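Transcriptional regulator, TetR family (Thermus thermophilus, PDB 3VPR) represses transcription as a TetR-family regulator, probably by binding operator DNA through the N-terminal helix-turn-helix of each subunit of a dimer. Local coordinates at the interface of chains A and B. Residues are numbered along the deposited sequence; one frame, centred on the assembly and turned at random. Chains: chain A/B, Transcriptional regulator, TetR family.

Contact 1: the interface of chains A and B. Residues chain A 138-140; chain B 185-187.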
# COMPACT_ATOMS: atom_id res chain seq x y z
N VAL A 138 19.08 -22.40 1.97
CA VAL A 138 19.74 -21.10 2.04
C VAL A 138 18.94 -20.14 2.92
O VAL A 138 19.49 -19.26 3.57
CB VAL A 138 19.90 -20.47 0.65
CG1 VAL A 138 20.60 -19.13 0.78
CG2 VAL A 138 20.71 -21.39 -0.24
N PHE A 139 17.62 -20.31 2.91
CA PHE A 139 16.74 -19.50 3.73
C PHE A 139 16.14 -20.47 4.75
O PHE A 139 16.02 -21.67 4.46
CB PHE A 139 15.61 -18.87 2.91
CG PHE A 139 16.06 -17.89 1.86
CD1 PHE A 139 17.16 -17.07 2.06
CD2 PHE A 139 15.33 -17.76 0.67
CE1 PHE A 139 17.55 -16.14 1.10
CE2 PHE A 139 15.71 -16.82 -0.30
CZ PHE A 139 16.82 -16.01 -0.08
N ARG A 140 15.79 -19.98 5.92
CA ARG A 140 15.19 -20.86 6.92
C ARG A 140 13.75 -21.16 6.49
O ARG A 140 13.26 -20.59 5.50
CB ARG A 140 15.21 -20.19 8.30
CG ARG A 140 14.41 -18.92 8.41
CD ARG A 140 14.69 -18.24 9.74
NE ARG A 140 13.98 -16.98 9.85
CZ ARG A 140 12.71 -16.87 10.23
NH1 ARG A 140 12.01 -17.95 10.54
NH2 ARG A 140 12.14 -15.67 10.28
N LEU B 185 15.50 -13.86 6.68
CA LEU B 185 15.26 -15.08 5.92
C LEU B 185 16.40 -16.09 5.99
O LEU B 185 16.17 -17.29 5.90
CB LEU B 185 15.02 -14.73 4.45
CG LEU B 185 13.77 -13.97 4.05
CD1 LEU B 185 13.90 -13.57 2.57
CD2 LEU B 185 12.53 -14.84 4.28
N GLU B 186 17.64 -15.62 6.13
CA GLU B 186 18.77 -16.54 6.17
C GLU B 186 18.64 -17.64 7.22
O GLU B 186 17.85 -17.54 8.15
CB GLU B 186 20.07 -15.78 6.39
CG GLU B 186 20.44 -14.89 5.23
CD GLU B 186 21.82 -14.26 5.40
OE1 GLU B 186 22.14 -13.80 6.52
OE2 GLU B 186 22.57 -14.20 4.39
N ARG B 187 19.43 -18.70 7.03
CA ARG B 187 19.44 -19.85 7.93
C ARG B 187 20.74 -19.87 8.73
O ARG B 187 21.72 -19.22 8.35
CB ARG B 187 19.31 -21.14 7.11
CG ARG B 187 19.13 -22.40 7.96

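Contact 2: the interface of chains A and B. Residues chain A 180, 184-186; chain B 130, 139-140, 142, 147.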
# COMPACT_ATOMS: atom_id res chain seq x y z
N LEU A 180 17.69 -5.80 5.13
CA LEU A 180 16.83 -5.94 6.30
C LEU A 180 16.05 -7.24 6.32
O LEU A 180 16.04 -7.94 7.33
CB LEU A 180 15.85 -4.76 6.39
CG LEU A 180 14.88 -4.76 7.57
CD1 LEU A 180 15.66 -4.82 8.89
CD2 LEU A 180 14.02 -3.50 7.52
N GLY A 184 17.55 -9.62 8.98
CA GLY A 184 16.70 -9.41 10.14
C GLY A 184 17.16 -8.24 10.99
O GLY A 184 18.26 -7.70 10.77
N LEU A 185 16.34 -7.86 11.96
CA LEU A 185 16.67 -6.74 12.85
C LEU A 185 17.53 -7.16 14.03
O LEU A 185 18.36 -6.38 14.50
CB LEU A 185 15.41 -6.09 13.42
CG LEU A 185 14.68 -5.03 12.60
CD1 LEU A 185 13.40 -4.65 13.34
CD2 LEU A 185 15.58 -3.81 12.41
N GLU A 186 17.31 -8.37 14.51
CA GLU A 186 18.05 -8.87 15.67
C GLU A 186 19.55 -8.84 15.46
O GLU A 186 20.04 -9.08 14.36
CB GLU A 186 17.63 -10.30 15.99
CG GLU A 186 18.09 -11.30 14.95
CD GLU A 186 17.66 -12.72 15.28
OE1 GLU A 186 17.97 -13.63 14.48
OE2 GLU A 186 17.01 -12.91 16.34
N LEU B 130 12.43 0.94 17.79
CA LEU B 130 13.57 0.42 17.03
C LEU B 130 14.90 1.01 17.51
O LEU B 130 15.87 0.29 17.73
CB LEU B 130 13.37 0.70 15.54
CG LEU B 130 12.21 -0.08 14.90
CD1 LEU B 130 11.99 0.42 13.48
CD2 LEU B 130 12.50 -1.58 14.91
N PHE B 139 18.87 -4.94 18.81
CA PHE B 139 18.75 -4.96 17.35
C PHE B 139 20.07 -4.57 16.69
O PHE B 139 20.86 -3.80 17.24
CB PHE B 139 17.67 -3.98 16.85
CG PHE B 139 16.27 -4.29 17.33
CD1 PHE B 139 15.81 -5.61 17.41
CD2 PHE B 139 15.40 -3.26 17.67
CE1 PHE B 139 14.49 -5.90 17.81
CE2 PHE B 139 14.08 -3.54 18.08
CZ PHE B 139 13.63 -4.86 18.14
N ARG B 140 20.29 -5.10 15.50
CA ARG B 140 21.48 -4.80 14.72
C ARG B 140 21.38 -3.33 14.32
O ARG B 140 20.28 -2.75 14.31
CB ARG B 140 21.48 -5.70 13.47
CG ARG B 140 22.64 -5.54 12.52
CD ARG B 140 22.65 -6.72 11.53
NE ARG B 140 21.40 -6.81 10.77
CZ ARG B 140 21.23 -6.28 9.56
NH1 ARG B 140 22.22 -5.64 8.96
NH2 ARG B 140 20.05 -6.39 8.95
N VAL B 142 20.79 -0.62 12.04
CA VAL B 142 20.16 -0.46 10.74
C VAL B 142 19.62 0.95 10.62
O VAL B 142 19.59 1.70 11.59
CB VAL B 142 18.98 -1.43 10.59
CG1 VAL B 142 19.49 -2.86 10.58
CG2 VAL B 142 18.02 -1.25 11.77
N ALA B 147 13.78 0.96 8.45
CA ALA B 147 13.24 -0.19 9.14
C ALA B 147 11.78 0.08 9.53
O ALA B 147 10.92 -0.77 9.35
CB ALA B 147 14.07 -0.49 10.39

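Contact 3: the interface of chains A and B. Residues chain A 76, 182-183; chain B 140, 183-186.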
# COMPACT_ATOMS: atom_id res chain seq x y z
N LYS A 76 19.84 -15.74 -2.58
CA LYS A 76 19.98 -14.46 -1.89
C LYS A 76 20.17 -13.32 -2.88
O LYS A 76 19.60 -12.24 -2.71
CB LYS A 76 21.16 -14.48 -0.92
CG LYS A 76 21.02 -15.46 0.25
CD LYS A 76 22.10 -15.22 1.30
CE LYS A 76 23.50 -15.30 0.70
NZ LYS A 76 24.56 -14.86 1.66
N LEU A 182 16.66 -9.97 4.55
CA LEU A 182 17.54 -11.14 4.51
C LEU A 182 18.16 -11.47 5.87
O LEU A 182 18.08 -12.60 6.33
CB LEU A 182 18.66 -10.93 3.49
CG LEU A 182 19.70 -12.05 3.37
CD1 LEU A 182 19.06 -13.31 2.83
CD2 LEU A 182 20.83 -11.59 2.45
N ARG A 183 18.75 -10.47 6.51
CA ARG A 183 19.42 -10.66 7.79
C ARG A 183 18.57 -10.46 9.05
O ARG A 183 18.84 -11.08 10.09
CB ARG A 183 20.65 -9.73 7.85
CG ARG A 183 21.59 -9.91 6.65
CD ARG A 183 22.64 -8.81 6.58
NE ARG A 183 23.47 -8.77 7.79
CZ ARG A 183 24.48 -7.92 7.98
NH1 ARG A 183 24.79 -7.03 7.04
NH2 ARG A 183 25.16 -7.95 9.12
N ARG B 140 20.29 -5.10 15.50
CA ARG B 140 21.48 -4.80 14.72
C ARG B 140 21.38 -3.33 14.32
O ARG B 140 20.28 -2.75 14.31
CB ARG B 140 21.48 -5.70 13.47
CG ARG B 140 22.64 -5.54 12.52
CD ARG B 140 22.65 -6.72 11.53
NE ARG B 140 21.40 -6.81 10.77
CZ ARG B 140 21.23 -6.28 9.56
NH1 ARG B 140 22.22 -5.64 8.96
NH2 ARG B 140 20.05 -6.39 8.95
N ARG B 183 14.07 -11.99 12.59
CA ARG B 183 15.07 -12.99 12.30
C ARG B 183 15.61 -13.00 10.88
O ARG B 183 16.69 -13.55 10.63
CB ARG B 183 14.50 -14.36 12.68
CG ARG B 183 13.98 -14.38 14.12
CD ARG B 183 13.34 -15.70 14.50
NE ARG B 183 13.28 -15.86 15.96
CZ ARG B 183 12.38 -15.29 16.77
NH1 ARG B 183 11.42 -14.51 16.28
NH2 ARG B 183 12.45 -15.50 18.07
N GLY B 184 14.89 -12.38 9.96
CA GLY B 184 15.34 -12.37 8.58
C GLY B 184 15.04 -13.71 7.92
O GLY B 184 14.44 -14.59 8.52
N LEU B 185 15.50 -13.86 6.68
CA LEU B 185 15.26 -15.08 5.92
C LEU B 185 16.40 -16.09 5.99
O LEU B 185 16.17 -17.29 5.90
CB LEU B 185 15.02 -14.73 4.45
CG LEU B 185 13.77 -13.97 4.05
CD1 LEU B 185 13.90 -13.57 2.57
CD2 LEU B 185 12.53 -14.84 4.28
N GLU B 186 17.64 -15.62 6.13
CA GLU B 186 18.77 -16.54 6.17
C GLU B 186 18.64 -17.64 7.22
O GLU B 186 17.85 -17.54 8.15
CB GLU B 186 20.07 -15.78 6.39
CG GLU B 186 20.44 -14.89 5.23
CD GLU B 186 21.82 -14.26 5.40
OE1 GLU B 186 22.14 -13.80 6.52
OE2 GLU B 186 22.57 -14.20 4.39

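Contact 4: the interface of chains A and B. Residues chain A 146-147, 149-150, 153; chain B 154, 177, 180.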
# COMPACT_ATOMS: atom_id res chain seq x y z
N LEU A 146 3.60 -15.65 2.76
CA LEU A 146 3.72 -14.52 3.68
C LEU A 146 5.01 -13.73 3.44
O LEU A 146 5.00 -12.50 3.42
CB LEU A 146 3.68 -15.00 5.13
CG LEU A 146 3.82 -13.90 6.18
CD1 LEU A 146 2.46 -13.60 6.79
CD2 LEU A 146 4.81 -14.33 7.26
N ALA A 147 6.12 -14.43 3.26
CA ALA A 147 7.39 -13.76 3.02
C ALA A 147 7.30 -12.98 1.71
O ALA A 147 7.81 -11.85 1.60
CB ALA A 147 8.54 -14.78 2.95
N ARG A 149 4.62 -11.78 0.41
CA ARG A 149 3.71 -10.66 0.61
C ARG A 149 4.44 -9.55 1.38
O ARG A 149 4.22 -8.37 1.15
CB ARG A 149 2.47 -11.14 1.38
CG ARG A 149 1.39 -10.09 1.55
CD ARG A 149 0.71 -9.79 0.22
NE ARG A 149 0.10 -10.98 -0.35
CZ ARG A 149 -0.58 -11.00 -1.48
NH1 ARG A 149 -0.74 -9.88 -2.18
NH2 ARG A 149 -1.11 -12.14 -1.93
N ALA A 150 5.33 -9.95 2.28
CA ALA A 150 6.08 -8.97 3.07
C ALA A 150 6.95 -8.13 2.13
O ALA A 150 6.96 -6.90 2.21
CB ALA A 150 6.95 -9.68 4.09
N SER A 153 4.94 -5.92 -0.22
CA SER A 153 4.40 -4.80 0.55
C SER A 153 5.45 -3.70 0.66
O SER A 153 5.15 -2.52 0.49
CB SER A 153 3.98 -5.26 1.95
OG SER A 153 2.91 -6.20 1.88
N MSE B 154 4.47 -3.29 5.64
CA MSE B 154 3.89 -4.62 5.83
C MSE B 154 2.51 -4.55 6.49
O MSE B 154 1.59 -5.28 6.11
CB MSE B 154 4.82 -5.46 6.72
CG MSE B 154 6.08 -5.99 6.01
SE MSE B 154 7.26 -6.90 7.28
CE MSE B 154 8.67 -5.60 7.27
N TYR B 177 4.83 -11.61 10.47
CA TYR B 177 5.64 -10.56 9.87
C TYR B 177 6.76 -10.18 10.83
O TYR B 177 7.88 -9.89 10.40
CB TYR B 177 4.81 -9.32 9.56
CG TYR B 177 4.01 -9.38 8.28
CD1 TYR B 177 4.37 -10.22 7.24
CD2 TYR B 177 2.93 -8.51 8.07
CE1 TYR B 177 3.70 -10.20 6.01
CE2 TYR B 177 2.24 -8.48 6.86
CZ TYR B 177 2.64 -9.32 5.83
OH TYR B 177 2.00 -9.24 4.61
N LEU B 180 9.45 -12.75 10.83
CA LEU B 180 10.19 -12.56 9.60
C LEU B 180 11.14 -11.37 9.64
O LEU B 180 12.32 -11.52 9.33
CB LEU B 180 9.22 -12.41 8.42
CG LEU B 180 9.87 -12.18 7.04
CD1 LEU B 180 10.88 -13.30 6.75
CD2 LEU B 180 8.79 -12.15 5.97
O HOH W 1 0.97 -6.87 4.03

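Contact 1: the interface of chains A and B
A:Arg140 meets the C-terminal tail of chain B first through its backbone. Its amide N donates to the carbonyl O of B:Leu185 at 2.7 Å. The side chain then runs over the tail. CB lies 3.7 Å from the carbonyl O of B:Glu186. CG sits between the backbone N and the carbonyl carbon (chi1 64°), a crowded position that brings it to 3.5 Å from the O of B:Leu185. Beyond it CD passes 3.6 Å from the O of B:Glu186. The chain stays extended from CG to NE, and at its tip the guanidinium NE of A:Arg140 comes within 2.8 Å of the carbonyl O of B:Gly184, so the chain lies across several peptide oxygens of the tail.

A:Phe139 approaches from the neighbouring position. Its ring carbon CD1 touches CB of B:Leu185 at 4.0 Å, the two side chains crossing obliquely, and its backbone forms an antiparallel beta bridge with B:Glu186. Further along, the O of A:Val138 lies 3.5 Å from the N of B:Arg187, too far apart to be counted as a bond. The side chain of B:Arg187 is modelled incompletely. The site pins the tail of one subunit against the loop between helices 109-135 and 144-161 of the other, extending the dimer contact past the last helix.

Contact 2: the interface of chains A and B
A:Leu185 drives the apolar side of this contact, pushing both methyl groups into chain B just beyond helix 170-183. CD1 meets CD2 of B:Leu130 at 3.6 Å, and CD2 meets CG2 of B:Val142 at the same 3.6 Å, each pair of side chains crossing at about a right angle. Its CB rests 4.0 Å from the ring carbon CD1 of B:Phe139. Close by, CD2 of A:Leu180 packs 3.8 Å from CA of B:Ala147, where the small residue lets the helix backbone come near.

The polar side is held by B:Arg140. Its amide N gives a short bond of 2.5 Å to the O of A:Leu185. CG leaves anti to the backbone N, and a bend at chi3 (58°) folds the guanidinium back to the carbonyl O of A:Gly184. NH2 at 2.9 Å and NE at 3.3 Å both donate to that one oxygen, which lies within 3° of the guanidinium plane. A leucine here would probably leave the A:Gly184 carbonyl without this two-nitrogen grip and the tail freer to shift.

Packing thins out at A:Glu186, which hides little surface against the chain B residues of this patch and has an extended side chain directed away from B:Arg140; here it takes part mainly through its backbone, in an antiparallel beta bridge with B:Phe139. On the guanidinium of B:Arg140, CG1 of B:Val142 sits over the centre of one face, 3.9 Å above the plane.

Contact 3: the interface of chains A and B
Two guanidinium groups, those of A:Arg183 and B:Arg140, lie face to face with their planes 23° apart. NH1 of B:Arg140 stands over the centre of the A:Arg183 group, 3.4 Å from its CZ, while NE of A:Arg183 lies toward the rim of the B:Arg140 group. It covers the face opposite the one that B:Val142 occupies, so the B:Arg140 group is sandwiched. The bend of A:Arg183 at chi3 (59°) lays its tip across the other arginine. Both groups are presumably positively charged; the carboxylate of B:Glu186, whose OE1 is 5.4 Å from NE of A:Arg183, may ease the pairing without touching either charged group.

B:Glu186 runs alongside A:Arg183, pointing the same way, and slants across A:Leu182, its CD 3.7 Å from CG of that leucine. At its end OE2 forms a long, weak salt bridge of 3.4 Å to NZ of A:Lys76, whose side chain crosses it at about a right angle.

The backbone O of A:Leu182 accepts two bonds. The N of B:Glu186 comes in the carbonyl plane at 3.1 Å, almost straight at the hydrogen, whereas the N of B:Leu185, at 2.9 Å, stands above that plane. The symmetry-related carbonyl O atoms of A:Arg183 and B:Arg183 lie 3.3 Å apart, close to the two-fold axis. Helix 170-183 of chain A thus ends against the tail of chain B, with helix 75-92 contributing A:Lys76 from its first turn.

Contact 4: the interface of chains A and B
The helical dimerisation interface, built in TetR-family proteins from the last two long helices of each subunit, here sets B:Tyr177 of helix 170-183 against helix 144-161 of chain A. The tyrosine CE1 touches CD1 of A:Leu146 at 3.7 Å, and the carbonyl O of A:Leu146 lies at the ring's edge, in plane. One face is covered from its own chain by CB of B:Met154, a selenomethionine, offset toward the rim. With CG anti to the carbonyl carbon (chi1 -81°), the ring reaches across the interface and brings OH to 3.2 Å from CG of A:Arg149.

OH of B:Tyr177 also lies 2.6 Å from water 1. The other partners of water 1 are the O of B:Met154 (2.7 Å) and OG of A:Ser153 (3.0 Å), so it ties the two chains together. A phenylalanine in place of B:Tyr177 would probably leave this water without one of its partners and less firmly held.

Beside the ring, CD2 of B:Leu180 fits over two alanines, reaching CB of A:Ala150 at 3.6 Å and CA of A:Ala147 equally closely. The hydroxyl of A:Ser153 is fixed within its own helix, OG donating to the O of A:Arg149 at 2.6 Å, tilted 33° from the carbonyl plane.

Contacts 1 and 2 lie about 16 Å apart between their C-alpha centres and are largely two-fold counterparts, each placing one subunit's tail on the other's loop. Contact 3 falls between them, about 7 Å from contact 1, with which it shares B:Leu185 and B:Glu186, and about 9 Å from contact 2, with which it shares B:Arg140. Together they appear to make one stretch of exchanged tails. Contact 4, about 13 to 15 Å from the others, belongs to the packing of chain A helix 144-161 on chain B helices 144-156 and 170-183. The dimer thus combines a helical core with reciprocal tail clasps at one end.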